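Local coordinates for protein putative xanthine dehydrogenase YAGS fad-binding subunit (Escherichia coli, PDB 5G5G) that forms the molybdenum-cofactor-binding subunit of a periplasmic aldehyde oxidase of the xanthine dehydrogenase family, and probably oxidises aldehydes to carboxylic acids, at residues A172-D177 with E370-D375; L325-A330 with V435-R440. All coordinates share one frame; numbering follows the deposited sequence.

Contact 1 of 2, residues A172-D177 with E370-D375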
ATOM      1  N   ALA C 172      34.900  23.979  13.824  1.00 19.77           N
ATOM      2  CA  ALA C 172      34.567  23.849  12.415  1.00 19.18           C
ATOM      3  C   ALA C 172      34.240  25.202  11.763  1.00 19.87           C
ATOM      4  O   ALA C 172      33.616  26.039  12.398  1.00 19.54           O
ATOM      5  CB  ALA C 172      33.399  22.904  12.239  1.00 18.46           C
ATOM      6  N   ALA C 173      34.689  25.366  10.516  1.00 19.76           N
ATOM      7  CA  ALA C 173      34.462  26.586   9.735  1.00 20.84           C
ATOM      8  C   ALA C 173      33.030  26.749   9.328  1.00 20.75           C
ATOM      9  O   ALA C 173      32.546  27.861   9.220  1.00 21.32           O
ATOM     10  CB  ALA C 173      35.347  26.602   8.479  1.00 20.82           C
ATOM     11  N   VAL C 174      32.334  25.654   9.091  1.00 19.96           N
ATOM     12  CA  VAL C 174      30.961  25.748   8.607  1.00 19.93           C
ATOM     13  C   VAL C 174      30.225  24.598   9.233  1.00 18.89           C
ATOM     14  O   VAL C 174      30.791  23.504   9.350  1.00 18.32           O
ATOM     15  CB  VAL C 174      30.899  25.713   7.064  1.00 20.64           C
ATOM     16  CG1 VAL C 174      31.510  24.469   6.483  1.00 20.52           C
ATOM     17  CG2 VAL C 174      29.480  25.778   6.562  1.00 20.69           C
ATOM     18  N   LYS C 175      29.015  24.846   9.715  1.00 17.89           N
ATOM     19  CA  LYS C 175      28.305  23.794  10.379  1.00 17.35           C
ATOM     20  C   LYS C 175      26.809  23.950  10.356  1.00 17.09           C
ATOM     21  O   LYS C 175      26.310  25.039  10.134  1.00 17.22           O
ATOM     22  CB  LYS C 175      28.763  23.688  11.825  1.00 17.92           C
ATOM     23  CG  LYS C 175      28.375  24.874  12.692  1.00 18.40           C
ATOM     24  CD  LYS C 175      29.300  25.130  13.862  1.00 19.08           C
ATOM     25  CE  LYS C 175      30.597  25.796  13.402  1.00 19.29           C
ATOM     26  NZ  LYS C 175      31.620  26.047  14.448  1.00 19.85           N
ATOM     27  N   ILE C 176      26.126  22.837  10.583  1.00 16.67           N
ATOM     28  CA  ILE C 176      24.647  22.836  10.725  1.00 17.28           C
ATOM     29  C   ILE C 176      24.244  22.144  12.017  1.00 17.43           C
ATOM     30  O   ILE C 176      25.002  21.326  12.538  1.00 16.59           O
ATOM     31  CB  ILE C 176      23.898  22.191   9.513  1.00 17.44           C
ATOM     32  CG1 ILE C 176      24.239  20.718   9.370  1.00 17.58           C
ATOM     33  CG2 ILE C 176      24.211  22.921   8.214  1.00 17.88           C
ATOM     34  CD1 ILE C 176      23.276  19.795  10.116  1.00 18.06           C
ATOM     35  N   ASP C 177      23.083  22.546  12.543  1.00 17.63           N
ATOM     36  CA  ASP C 177      22.443  21.939  13.725  1.00 18.56           C
ATOM     37  C   ASP C 177      20.955  21.957  13.403  1.00 17.78           C
ATOM     38  O   ASP C 177      20.370  23.032  13.331  1.00 18.05           O
ATOM     39  CB  ASP C 177      22.740  22.743  14.996  1.00 19.83           C
ATOM     40  CG  ASP C 177      22.095  22.159  16.252  1.00 20.93           C
ATOM     41  OD1 ASP C 177      21.022  21.594  16.157  1.00 21.99           O
ATOM     42  OD2 ASP C 177      22.636  22.308  17.371  1.00 23.99           O
ATOM     43  N   GLU C 370      25.319  23.249   0.935  1.00 16.38           N
ATOM     44  CA  GLU C 370      24.825  24.548   0.525  1.00 18.02           C
ATOM     45  C   GLU C 370      25.528  25.643   1.307  1.00 18.53           C
ATOM     46  O   GLU C 370      26.005  26.600   0.747  1.00 18.20           O
ATOM     47  CB  GLU C 370      23.300  24.619   0.739  1.00 19.03           C
ATOM     48  CG  GLU C 370      22.716  25.982   0.453  1.00 20.21           C
ATOM     49  CD  GLU C 370      21.219  26.029   0.591  1.00 21.19           C
ATOM     50  OE1 GLU C 370      20.684  25.387   1.502  1.00 21.80           O
ATOM     51  OE2 GLU C 370      20.578  26.724  -0.231  1.00 21.83           O
ATOM     52  N   LYS C 371      25.639  25.467   2.613  1.00 18.65           N
ATOM     53  CA  LYS C 371      26.307  26.432   3.465  1.00 19.77           C
ATOM     54  C   LYS C 371      27.782  26.589   3.117  1.00 19.27           C
ATOM     55  O   LYS C 371      28.301  27.723   3.115  1.00 19.69           O
ATOM     56  CB  LYS C 371      26.154  26.024   4.926  1.00 21.93           C
ATOM     57  CG  LYS C 371      26.241  27.128   5.945  1.00 25.50           C
ATOM     58  CD  LYS C 371      25.272  26.713   7.055  1.00 27.23           C
ATOM     59  CE  LYS C 371      25.558  27.445   8.314  1.00 28.96           C
ATOM     60  NZ  LYS C 371      24.525  27.009   9.306  1.00 28.22           N
ATOM     61  N   ALA C 372      28.442  25.478   2.792  1.00 18.13           N
ATOM     62  CA  ALA C 372      29.842  25.471   2.378  1.00 18.26           C
ATOM     63  C   ALA C 372      30.062  25.993   0.969  1.00 18.16           C
ATOM     64  O   ALA C 372      31.234  26.247   0.580  1.00 18.93           O
ATOM     65  CB  ALA C 372      30.401  24.083   2.486  1.00 17.88           C
ATOM     66  N   GLY C 373      29.006  26.166   0.185  1.00 17.54           N
ATOM     67  CA  GLY C 373      29.187  26.583  -1.227  1.00 18.15           C
ATOM     68  C   GLY C 373      29.714  25.471  -2.154  1.00 17.84           C
ATOM     69  O   GLY C 373      30.454  25.743  -3.103  1.00 18.25           O
ATOM     70  N   ILE C 374      29.371  24.210  -1.868  1.00 17.25           N
ATOM     71  CA  ILE C 374      29.922  23.069  -2.616  1.00 16.69           C
ATOM     72  C   ILE C 374      28.752  22.304  -3.174  1.00 16.46           C
ATOM     73  O   ILE C 374      27.798  22.043  -2.465  1.00 16.07           O
ATOM     74  CB  ILE C 374      30.783  22.182  -1.683  1.00 16.66           C
ATOM     75  CG1 ILE C 374      31.976  23.018  -1.130  1.00 17.44           C
ATOM     76  CG2 ILE C 374      31.263  20.933  -2.406  1.00 16.66           C
ATOM     77  CD1 ILE C 374      32.795  22.257  -0.103  1.00 17.52           C
ATOM     78  N   ASP C 375      28.831  21.940  -4.452  1.00 16.72           N
ATOM     79  CA  ASP C 375      27.827  21.067  -5.090  1.00 17.06           C
ATOM     80  C   ASP C 375      27.616  19.816  -4.233  1.00 16.18           C
ATOM     81  O   ASP C 375      28.560  19.202  -3.775  1.00 15.56           O
ATOM     82  CB  ASP C 375      28.284  20.687  -6.510  1.00 18.40           C
ATOM     83  CG  ASP C 375      27.406  19.647  -7.139  1.00 19.59           C
ATOM     84  OD1 ASP C 375      27.694  18.461  -6.922  1.00 19.98           O
ATOM     85  OD2 ASP C 375      26.435  20.011  -7.831  1.00 20.07           O
TER

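Contact 2 of 2, residues L325-A330 with V435-R440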
ATOM      1  N   LEU C 325      29.205   5.193   9.399  1.00 16.07           N
ATOM      2  CA  LEU C 325      29.978   4.570   8.286  1.00 16.39           C
ATOM      3  C   LEU C 325      29.954   5.341   6.974  1.00 16.03           C
ATOM      4  O   LEU C 325      30.837   5.143   6.122  1.00 16.80           O
ATOM      5  CB  LEU C 325      29.406   3.153   7.990  1.00 15.76           C
ATOM      6  CG  LEU C 325      29.718   2.141   9.063  1.00 16.95           C
ATOM      7  CD1 LEU C 325      28.898   0.859   8.878  1.00 16.92           C
ATOM      8  CD2 LEU C 325      31.188   1.810   9.137  1.00 17.61           C
ATOM      9  N   LEU C 326      28.954   6.182   6.760  1.00 15.91           N
ATOM     10  CA  LEU C 326      28.776   6.727   5.433  1.00 15.54           C
ATOM     11  C   LEU C 326      29.802   7.805   5.082  1.00 16.00           C
ATOM     12  O   LEU C 326      30.349   7.739   4.003  1.00 17.16           O
ATOM     13  CB  LEU C 326      27.343   7.233   5.221  1.00 15.58           C
ATOM     14  CG  LEU C 326      26.914   7.633   3.782  1.00 15.15           C
ATOM     15  CD1 LEU C 326      27.258   6.576   2.748  1.00 14.95           C
ATOM     16  CD2 LEU C 326      25.413   7.896   3.738  1.00 15.04           C
ATOM     17  N   TYR C 327      30.081   8.774   5.960  1.00 15.24           N
ATOM     18  CA  TYR C 327      30.960   9.868   5.589  1.00 15.08           C
ATOM     19  C   TYR C 327      32.181   9.917   6.497  1.00 15.30           C
ATOM     20  O   TYR C 327      32.123   9.471   7.627  1.00 14.69           O
ATOM     21  CB  TYR C 327      30.243  11.207   5.601  1.00 15.07           C
ATOM     22  CG  TYR C 327      29.066  11.211   4.670  1.00 14.31           C
ATOM     23  CD1 TYR C 327      29.259  11.175   3.330  1.00 14.32           C
ATOM     24  CD2 TYR C 327      27.770  11.250   5.166  1.00 14.06           C
ATOM     25  CE1 TYR C 327      28.183  11.161   2.435  1.00 14.56           C
ATOM     26  CE2 TYR C 327      26.666  11.271   4.277  1.00 14.06           C
ATOM     27  CZ  TYR C 327      26.884  11.225   2.920  1.00 14.23           C
ATOM     28  OH  TYR C 327      25.844  11.197   2.017  1.00 14.28           O
ATOM     29  N   ALA C 328      33.304  10.390   5.943  1.00 15.24           N
ATOM     30  CA  ALA C 328      34.489  10.623   6.715  1.00 15.63           C
ATOM     31  C   ALA C 328      34.230  11.699   7.788  1.00 16.00           C
ATOM     32  O   ALA C 328      33.265  12.493   7.691  1.00 15.87           O
ATOM     33  CB  ALA C 328      35.653  11.045   5.834  1.00 16.03           C
ATOM     34  N   GLY C 329      35.082  11.668   8.804  1.00 15.26           N
ATOM     35  CA  GLY C 329      35.075  12.654   9.904  1.00 15.76           C
ATOM     36  C   GLY C 329      35.752  12.049  11.109  1.00 16.10           C
ATOM     37  O   GLY C 329      35.318  10.984  11.563  1.00 16.06           O
ATOM     38  N   ALA C 330      36.742  12.740  11.662  1.00 16.52           N
ATOM     39  CA  ALA C 330      37.517  12.168  12.769  1.00 17.24           C
ATOM     40  C   ALA C 330      36.822  12.249  14.127  1.00 17.67           C
ATOM     41  O   ALA C 330      37.230  11.553  15.093  1.00 18.96           O
ATOM     42  CB  ALA C 330      38.884  12.829  12.823  1.00 18.16           C
ATOM     43  N   VAL C 435      19.524  15.315  -4.990  1.00 12.82           N
ATOM     44  CA  VAL C 435      20.280  14.108  -4.883  1.00 12.80           C
ATOM     45  C   VAL C 435      20.401  13.673  -3.450  1.00 12.17           C
ATOM     46  O   VAL C 435      20.391  14.516  -2.534  1.00 12.12           O
ATOM     47  CB  VAL C 435      21.701  14.293  -5.492  1.00 12.99           C
ATOM     48  CG1 VAL C 435      22.486  15.379  -4.740  1.00 13.26           C
ATOM     49  CG2 VAL C 435      22.482  12.997  -5.561  1.00 13.25           C
ATOM     50  N   ALA C 436      20.558  12.363  -3.276  1.00 11.81           N
ATOM     51  CA  ALA C 436      20.928  11.789  -1.967  1.00 11.77           C
ATOM     52  C   ALA C 436      21.675  10.477  -2.168  1.00 12.12           C
ATOM     53  O   ALA C 436      21.508   9.793  -3.207  1.00 13.03           O
ATOM     54  CB  ALA C 436      19.703  11.553  -1.087  1.00 11.48           C
ATOM     55  N   ALA C 437      22.444  10.090  -1.145  1.00 12.15           N
ATOM     56  CA  ALA C 437      23.093   8.800  -1.077  1.00 12.51           C
ATOM     57  C   ALA C 437      22.194   7.786  -0.374  1.00 12.55           C
ATOM     58  O   ALA C 437      21.428   8.134   0.525  1.00 12.58           O
ATOM     59  CB  ALA C 437      24.386   8.906  -0.312  1.00 13.12           C
ATOM     60  N   GLY C 438      22.332   6.535  -0.803  1.00 12.72           N
ATOM     61  CA  GLY C 438      21.837   5.384  -0.113  1.00 12.62           C
ATOM     62  C   GLY C 438      22.959   4.489   0.393  1.00 12.41           C
ATOM     63  O   GLY C 438      24.040   4.441  -0.164  1.00 12.14           O
ATOM     64  N   PHE C 439      22.666   3.771   1.459  1.00 12.77           N
ATOM     65  CA  PHE C 439      23.605   2.952   2.191  1.00 12.94           C
ATOM     66  C   PHE C 439      22.812   1.897   2.916  1.00 13.15           C
ATOM     67  O   PHE C 439      21.816   2.220   3.577  1.00 13.40           O
ATOM     68  CB  PHE C 439      24.343   3.811   3.212  1.00 14.37           C
ATOM     69  CG  PHE C 439      25.265   3.023   4.121  1.00 15.53           C
ATOM     70  CD1 PHE C 439      26.526   2.692   3.673  1.00 16.80           C
ATOM     71  CD2 PHE C 439      24.804   2.494   5.345  1.00 16.15           C
ATOM     72  CE1 PHE C 439      27.383   1.924   4.469  1.00 17.80           C
ATOM     73  CE2 PHE C 439      25.626   1.681   6.137  1.00 17.13           C
ATOM     74  CZ  PHE C 439      26.921   1.420   5.680  1.00 16.79           C
ATOM     75  N   ARG C 440      23.298   0.658   2.876  1.00 12.94           N
ATOM     76  CA  ARG C 440      22.676  -0.462   3.629  1.00 12.50           C
ATOM     77  C   ARG C 440      23.688  -1.561   3.754  1.00 12.61           C
ATOM     78  O   ARG C 440      24.340  -1.910   2.768  1.00 13.14           O
ATOM     79  CB  ARG C 440      21.429  -0.959   2.920  1.00 12.47           C
ATOM     80  CG  ARG C 440      20.613  -1.999   3.672  1.00 12.49           C
ATOM     81  CD  ARG C 440      19.908  -1.467   4.910  1.00 13.19           C
ATOM     82  NE  ARG C 440      19.191  -2.552   5.550  1.00 13.27           N
ATOM     83  CZ  ARG C 440      18.610  -2.506   6.748  1.00 14.83           C
ATOM     84  NH1 ARG C 440      18.683  -1.407   7.505  1.00 15.08           N
ATOM     85  NH2 ARG C 440      17.949  -3.567   7.208  1.00 14.00           N
TER

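Contact 1 of 2, residues A172-D177 with E370-D375
The flat group that K371 meets is the peptide carbonyl of K175. The ammonium comes to the oxygen end of this group, not over it. K371 NZ donates to K175 O at 2.8 Å, in an almost straight line with the carbonyl bond (C=O...N angle 162°). K175 lies on strand 174-182, an outermost strand of its sheet within this chain. V174 and I176 bond through their backbones to A293 and I291 of strand 285-293. A classic beta bulge sets A173 and V174 against A293 at the start of the strand.

The rest is apolar. K371 CG is anti to its backbone N (chi1 -155°), which sends the chain from the last turn of helix 354-372 toward the strand. On the way it slides past V174, with V174 CG2 3.6 Å from K371 CG. Further out, K371 CD passes I176 CG2 at 4.1 Å. The other branch, V174 CG1, reaches A372 CB at 4.2 Å. Just beyond, G373 ends the helix in a Schellman motif, with G373 N bonded to E370 O.

The CB of K175 points away from the helix, and its NZ donates to A172 O at 2.9 Å, also bonds F169 O and makes a cation-pi contact with F169. Two lysines thus serve backbone oxygens at this surface corner. The bond from K371 NZ to K175 O pins the last turn of helix 354-372 to the strand, while the aliphatic part of the same chain covers V174.

Contact 2 of 2, residues L325-A330 with V435-R440
This contact joins the two molybdopterin cofactor-binding family regions. The loop before strand 331-340 packs on strand 429-441, which pairs with strand 584-596. A437 and F439 project to the same side of the strand, toward the loop, with G438 between them.

With chi1 at 175°, F439 stretches its ring away from its own backbone N and out to L325. Both L325 CB and L325 CD1 lie 3.8 Å from F439 CZ, the far end of the ring. L326 comes to the near end. Its CD1 is 4.0 Å from F439 CB, approaches the ring obliquely, and the two side chains run past each other in opposite directions. The other branch, L326 CD2, lies 4.3 Å from A437 CB. L326 CG also sits 3.6 Å above one face of the Y327 ring, offset toward its rim.

Y327 brings its hydroxyl to the strand, with Y327 OH 3.6 Å from A437 CB. That hydroxyl hydrogen-bonds E362 OE2, and the other carboxylate oxygen of E362 accepts from A437 N, so one side chain of helix 354-372 ties loop and strand together. The direct contact is buried and largely apolar, while Y327 OH and A437 N find their partners on E362, and the L325 and L326 carbonyls on R399.

From the N terminus the chain meets 172-177 first, then 325-330, 370-375 and 435-440. The segments alternate, so the two contacts cross rather than nest. Contact 1 closes a loop of 192 intervening residues when the end of helix 354-372 returns to strand 174-182. Contact 2 opens inside that loop and closes outside it, 104 residues on, tying the approach to strand 331-340 to the sheet of strand 429-441. Their centres are 16 Å apart and they do not touch. Helix 354-372 relates them: its last turn forms contact 1, and earlier residues of it pack on contact 2, the deeper of the two.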